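Local coordinates for DUF917 domain-containing protein (Chromobacterium violaceum, PDB 2O3I) that is of unknown function but carries both the N-terminal and the C-terminal domain of the S-Me-THD-like family, at residues Leu5-Leu10 and Ala36-Gly41; Val52-Ala57 and Ala214-Ala219. The protein carries 2 engineered substitutions. All coordinates share one frame; numbering follows the deposited sequence.

In the fold
Both contacts are built on the mixed eight-stranded sheet, formed mostly by the N-terminal part of the chain, and they come in series: contact 1 closes before contact 2 opens. Strand 49-52 links them. Contact 1 packs the loop after its edge-strand neighbour 3-5 against the loop that leads toward strand 49-52, whereas contact 2 uses the turn that follows strand 49-52. Their centres are 26 Å apart and their nearest atoms about 8 Å, so they do not touch. Contact 1 is local, joining segments within the S-Me-THD-like N-terminal domain. Contact 2 reaches over 157 residues to helix 213-219 in the C-terminal domain, so it brings distant parts of the chain together on the same sheet.

Contact 1. Residues Leu5-Leu10 and Ala36-Gly41; sequences LSPSDL and ANFRKG
Phe38 pushes its ring between Pro7 and Leu10, and these three residues make nearly all of the contact. Pro7 CG and Leu10 CD1 approach from opposite sides of the ring plane, both obliquely, and both converge on the same ring atom: Phe38 CD1 lies 3.6 Å from Pro7 CG and 3.6 Å from Leu10 CD1. Each of the two side chains crosses Phe38 at about a right angle. With CG anti to the backbone N (chi1 -178°), the Phe38 ring is carried toward segment 5-10, while its own carbonyl stays beside the proline, Phe38 O lying 3.5 Å from Pro7 CG. No hydrogen bond crosses the interface. The turn bearing Pro7 and Leu10 is fastened within itself: Ser6 N donates to Asp9 OD2 (2.9 Å), meeting the anti side of the carboxylate 35° out of its plane, and Asp9 N returns a bond to Ser6 O (2.9 Å). The turn leads from edge strand 3-5 into helix 10-19, and Phe38 follows helix 28-35. Beyond the contact the phenyl ring reaches Val49 of strand 49-52, Leu119 and Ala122 of helix 111-124, and Tyr44 edge-to-face.

Contact 2. Residues Val52-Ala57 and Ala214-Ala219; sequences VDVDEA and AQLGGA
This is a small, buried packing mainly of apolar side chains, with no hydrogen bond across it, where the turn after strand 49-52 meets the short helix 213-219 that follows strand 203-211. Leu216 is the main contributor from the helix, and Val54 and Ala57 receive it. The delta branch does the closest touching: Leu216 CD1 sits 3.5 Å from Ala57 CB, tighter than usual for two carbons. Its chi1 of -100° departs from a staggered value, which is consistent with the side chain adjusting to this tight fit. The same methyl also lies near a carbonyl, Leu216 CD1 being 4.0 Å from Ala57 O.

Val54 approaches the helix one residue further along. With Val54 CG1 anti to the backbone N (chi1 178°), that methyl meets the helix main chain 4.1 Å from Gly217 CA, and it also lies 4.3 Å from Leu216 CB.

In the mixed sheet, strands 49-52 and 61-69 run parallel with strands 127-129 and 101-105 between them, and the loop holding Val54 and Ala57 connects the two; strand 203-211 pairs antiparallel with 61-69. The contact therefore joins the loop connecting two parallel strands of the sheet to the short helix that leaves its antiparallel strand 203-211, the loop belonging to the S-Me-THD-like N-terminal domain and the helix to the C-terminal one.

Bonds within the turn probably brace it. Asp53 N donates an almost straight bond (176°) to the anti lone pair of Glu56 OE1 at 2.8 Å, and Glu56 N donates to Asp53 O, also at 2.8 Å. Around the pair, Met211 of strand 203-211 packs on Leu216, Val129 on Val54, and Tyr103 on Ala57.

Contact 1. Residues Leu5-Leu10 and Ala36-Gly41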
loop_
_atom_site.group_PDB
_atom_site.type_symbol
_atom_site.label_atom_id
_atom_site.label_comp_id
_atom_site.label_asym_id
_atom_site.label_seq_id
_atom_site.Cartn_x
_atom_site.Cartn_y
_atom_site.Cartn_z
ATOM N N LEU A 5 -30.472 19.922 -3.089
ATOM C CA LEU A 5 -30.661 19.443 -1.726
ATOM C C LEU A 5 -30.338 20.546 -0.737
ATOM O O LEU A 5 -29.476 21.379 -0.993
ATOM C CB LEU A 5 -29.735 18.256 -1.443
ATOM C CG LEU A 5 -29.787 17.014 -2.332
ATOM C CD1 LEU A 5 -28.574 16.139 -2.030
ATOM C CD2 LEU A 5 -31.080 16.254 -2.093
ATOM N N SER A 6 -31.030 20.535 0.395
ATOM C CA SER A 6 -30.809 21.504 1.457
ATOM C C SER A 6 -30.373 20.686 2.675
ATOM O O SER A 6 -30.477 19.464 2.669
ATOM C CB SER A 6 -32.104 22.250 1.772
ATOM O OG SER A 6 -33.041 21.384 2.393
ATOM N N PRO A 7 -29.871 21.345 3.733
ATOM C CA PRO A 7 -29.456 20.567 4.903
ATOM C C PRO A 7 -30.554 19.639 5.435
ATOM O O PRO A 7 -30.294 18.484 5.757
ATOM C CB PRO A 7 -29.067 21.645 5.905
ATOM C CG PRO A 7 -28.471 22.710 5.004
ATOM C CD PRO A 7 -29.471 22.758 3.865
ATOM N N SER A 8 -31.783 20.138 5.499
ATOM C CA SER A 8 -32.894 19.339 6.010
ATOM C C SER A 8 -33.228 18.126 5.138
ATOM O O SER A 8 -33.959 17.235 5.561
ATOM C CB SER A 8 -34.133 20.213 6.187
ATOM O OG SER A 8 -34.610 20.665 4.940
ATOM N N ASP A 9 -32.686 18.085 3.926
ATOM C CA ASP A 9 -32.927 16.948 3.036
ATOM C C ASP A 9 -31.957 15.788 3.304
ATOM O O ASP A 9 -32.183 14.669 2.849
ATOM C CB ASP A 9 -32.780 17.362 1.570
ATOM C CG ASP A 9 -33.864 18.312 1.116
ATOM O OD1 ASP A 9 -35.003 18.204 1.618
ATOM O OD2 ASP A 9 -33.574 19.158 0.239
ATOM N N LEU A 10 -30.883 16.052 4.039
ATOM C CA LEU A 10 -29.897 15.016 4.312
ATOM C C LEU A 10 -30.405 13.898 5.217
ATOM O O LEU A 10 -30.013 12.742 5.058
ATOM C CB LEU A 10 -28.625 15.634 4.912
ATOM C CG LEU A 10 -27.922 16.688 4.048
ATOM C CD1 LEU A 10 -26.671 17.153 4.745
ATOM C CD2 LEU A 10 -27.577 16.101 2.674
ATOM N N ALA A 36 -25.047 16.988 10.428
ATOM C CA ALA A 36 -25.323 17.936 11.501
ATOM C C ALA A 36 -24.570 19.254 11.345
ATOM O O ALA A 36 -25.041 20.295 11.803
ATOM C CB ALA A 36 -24.983 17.312 12.845
ATOM N N ASN A 37 -23.407 19.214 10.696
ATOM C CA ASN A 37 -22.602 20.419 10.512
ATOM C C ASN A 37 -22.734 21.091 9.150
ATOM O O ASN A 37 -22.010 22.045 8.861
ATOM C CB ASN A 37 -21.120 20.118 10.765
ATOM C CG ASN A 37 -20.827 19.815 12.222
ATOM O OD1 ASN A 37 -21.098 20.633 13.104
ATOM N ND2 ASN A 37 -20.265 18.638 12.481
ATOM N N PHE A 38 -23.641 20.604 8.311
ATOM C CA PHE A 38 -23.820 21.201 6.993
ATOM C C PHE A 38 -24.691 22.444 7.068
ATOM O O PHE A 38 -25.877 22.370 7.366
ATOM C CB PHE A 38 -24.462 20.210 6.020
ATOM C CG PHE A 38 -24.626 20.751 4.620
ATOM C CD1 PHE A 38 -25.817 20.571 3.927
ATOM C CD2 PHE A 38 -23.587 21.430 3.988
ATOM C CE1 PHE A 38 -25.975 21.060 2.628
ATOM C CE2 PHE A 38 -23.738 21.923 2.688
ATOM C CZ PHE A 38 -24.936 21.736 2.011
ATOM N N ARG A 39 -24.088 23.590 6.789
ATOM C CA ARG A 39 -24.797 24.859 6.791
ATOM C C ARG A 39 -23.844 25.887 6.192
ATOM O O ARG A 39 -22.625 25.763 6.334
ATOM C CB ARG A 39 -25.183 25.255 8.214
ATOM C CG ARG A 39 -24.003 25.400 9.131
ATOM C CD ARG A 39 -24.436 25.676 10.557
ATOM N NE ARG A 39 -23.279 25.930 11.408
ATOM C CZ ARG A 39 -22.471 26.979 11.275
ATOM N NH1 ARG A 39 -22.694 27.883 10.325
ATOM N NH2 ARG A 39 -21.432 27.124 12.091
ATOM N N LYS A 40 -24.386 26.889 5.509
ATOM C CA LYS A 40 -23.523 27.898 4.906
ATOM C C LYS A 40 -22.655 28.560 5.977
ATOM O O LYS A 40 -23.132 28.900 7.058
ATOM C CB LYS A 40 -24.357 28.957 4.175
ATOM C CG LYS A 40 -23.557 29.789 3.170
ATOM C CD LYS A 40 -24.453 30.780 2.424
ATOM C CE LYS A 40 -23.719 31.439 1.254
ATOM N NZ LYS A 40 -22.494 32.190 1.673
ATOM N N GLY A 41 -21.374 28.724 5.674
ATOM C CA GLY A 41 -20.470 29.339 6.623
ATOM C C GLY A 41 -19.050 29.361 6.103
ATOM O O GLY A 41 -18.818 29.423 4.895
#

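Contact 2. Residues Val52-Ala57 and Ala214-Ala219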
loop_
_atom_site.group_PDB
_atom_site.type_symbol
_atom_site.label_atom_id
_atom_site.label_comp_id
_atom_site.label_asym_id
_atom_site.label_seq_id
_atom_site.Cartn_x
_atom_site.Cartn_y
_atom_site.Cartn_z
ATOM N N VAL A 52 -27.504 16.576 -10.490
ATOM C CA VAL A 52 -27.809 16.468 -11.916
ATOM C C VAL A 52 -27.962 15.019 -12.389
ATOM O O VAL A 52 -27.426 14.089 -11.773
ATOM C CB VAL A 52 -26.696 17.139 -12.767
ATOM C CG1 VAL A 52 -26.562 18.612 -12.394
ATOM C CG2 VAL A 52 -25.368 16.428 -12.545
ATOM N N ASP A 53 -28.702 14.827 -13.479
ATOM C CA ASP A 53 -28.878 13.492 -14.035
ATOM C C ASP A 53 -27.667 13.199 -14.906
ATOM O O ASP A 53 -26.968 14.114 -15.344
ATOM C CB ASP A 53 -30.154 13.399 -14.870
ATOM C CG ASP A 53 -31.409 13.615 -14.040
ATOM O OD1 ASP A 53 -31.949 14.746 -14.064
ATOM O OD2 ASP A 53 -31.846 12.657 -13.353
ATOM N N VAL A 54 -27.414 11.919 -15.144
ATOM C CA VAL A 54 -26.273 11.513 -15.945
ATOM C C VAL A 54 -26.181 12.265 -17.275
ATOM O O VAL A 54 -25.102 12.721 -17.651
ATOM C CB VAL A 54 -26.304 9.987 -16.214
ATOM C CG1 VAL A 54 -25.128 9.582 -17.092
ATOM C CG2 VAL A 54 -26.267 9.223 -14.888
ATOM N N ASP A 55 -27.306 12.404 -17.975
ATOM C CA ASP A 55 -27.321 13.088 -19.273
ATOM C C ASP A 55 -27.118 14.601 -19.182
ATOM O O ASP A 55 -26.988 15.278 -20.206
ATOM C CB ASP A 55 -28.633 12.802 -20.023
ATOM C CG ASP A 55 -28.807 11.328 -20.376
ATOM O OD1 ASP A 55 -27.852 10.712 -20.898
ATOM O OD2 ASP A 55 -29.909 10.785 -20.142
ATOM N N GLU A 56 -27.094 15.130 -17.964
ATOM C CA GLU A 56 -26.888 16.559 -17.759
ATOM C C GLU A 56 -25.440 16.839 -17.372
ATOM O O GLU A 56 -24.949 17.959 -17.530
ATOM C CB GLU A 56 -27.818 17.079 -16.660
ATOM C CG GLU A 56 -29.287 16.937 -16.991
ATOM C CD GLU A 56 -30.188 17.449 -15.887
ATOM O OE1 GLU A 56 -30.050 16.978 -14.736
ATOM O OE2 GLU A 56 -31.041 18.317 -16.172
ATOM N N ALA A 57 -24.764 15.814 -16.862
ATOM C CA ALA A 57 -23.376 15.938 -16.442
ATOM C C ALA A 57 -22.468 16.010 -17.665
ATOM O O ALA A 57 -21.745 15.065 -17.968
ATOM C CB ALA A 57 -22.995 14.755 -15.570
ATOM N N ALA A 214 -18.092 11.254 -21.709
ATOM C CA ALA A 214 -18.282 10.136 -22.623
ATOM C C ALA A 214 -18.381 8.826 -21.859
ATOM O O ALA A 214 -19.234 7.984 -22.155
ATOM C CB ALA A 214 -17.131 10.079 -23.625
ATOM N N GLN A 215 -17.512 8.662 -20.870
ATOM C CA GLN A 215 -17.494 7.451 -20.058
ATOM C C GLN A 215 -18.675 7.328 -19.103
ATOM O O GLN A 215 -19.141 6.225 -18.844
ATOM C CB GLN A 215 -16.205 7.379 -19.240
ATOM C CG GLN A 215 -14.951 7.228 -20.063
ATOM C CD GLN A 215 -13.696 7.274 -19.214
ATOM O OE1 GLN A 215 -13.425 8.269 -18.538
ATOM N NE2 GLN A 215 -12.918 6.195 -19.247
ATOM N N LEU A 216 -19.156 8.454 -18.582
ATOM C CA LEU A 216 -20.262 8.438 -17.621
ATOM C C LEU A 216 -21.438 7.528 -17.926
ATOM O O LEU A 216 -21.828 6.721 -17.086
ATOM C CB LEU A 216 -20.817 9.841 -17.399
ATOM C CG LEU A 216 -20.394 10.615 -16.158
ATOM C CD1 LEU A 216 -21.502 11.624 -15.862
ATOM C CD2 LEU A 216 -20.188 9.697 -14.965
ATOM N N GLY A 217 -22.020 7.689 -19.112
ATOM C CA GLY A 217 -23.165 6.889 -19.505
ATOM C C GLY A 217 -23.054 5.404 -19.229
ATOM O O GLY A 217 -23.765 4.863 -18.373
ATOM N N GLY A 218 -22.165 4.737 -19.955
ATOM C CA GLY A 218 -21.990 3.306 -19.776
ATOM C C GLY A 218 -21.490 2.946 -18.394
ATOM O O GLY A 218 -21.728 1.844 -17.904
ATOM N N ALA A 219 -20.809 3.885 -17.751
ATOM C CA ALA A 219 -20.251 3.646 -16.425
ATOM C C ALA A 219 -21.301 3.680 -15.322
ATOM O O ALA A 219 -21.159 3.007 -14.304
ATOM C CB ALA A 219 -19.155 4.663 -16.134
#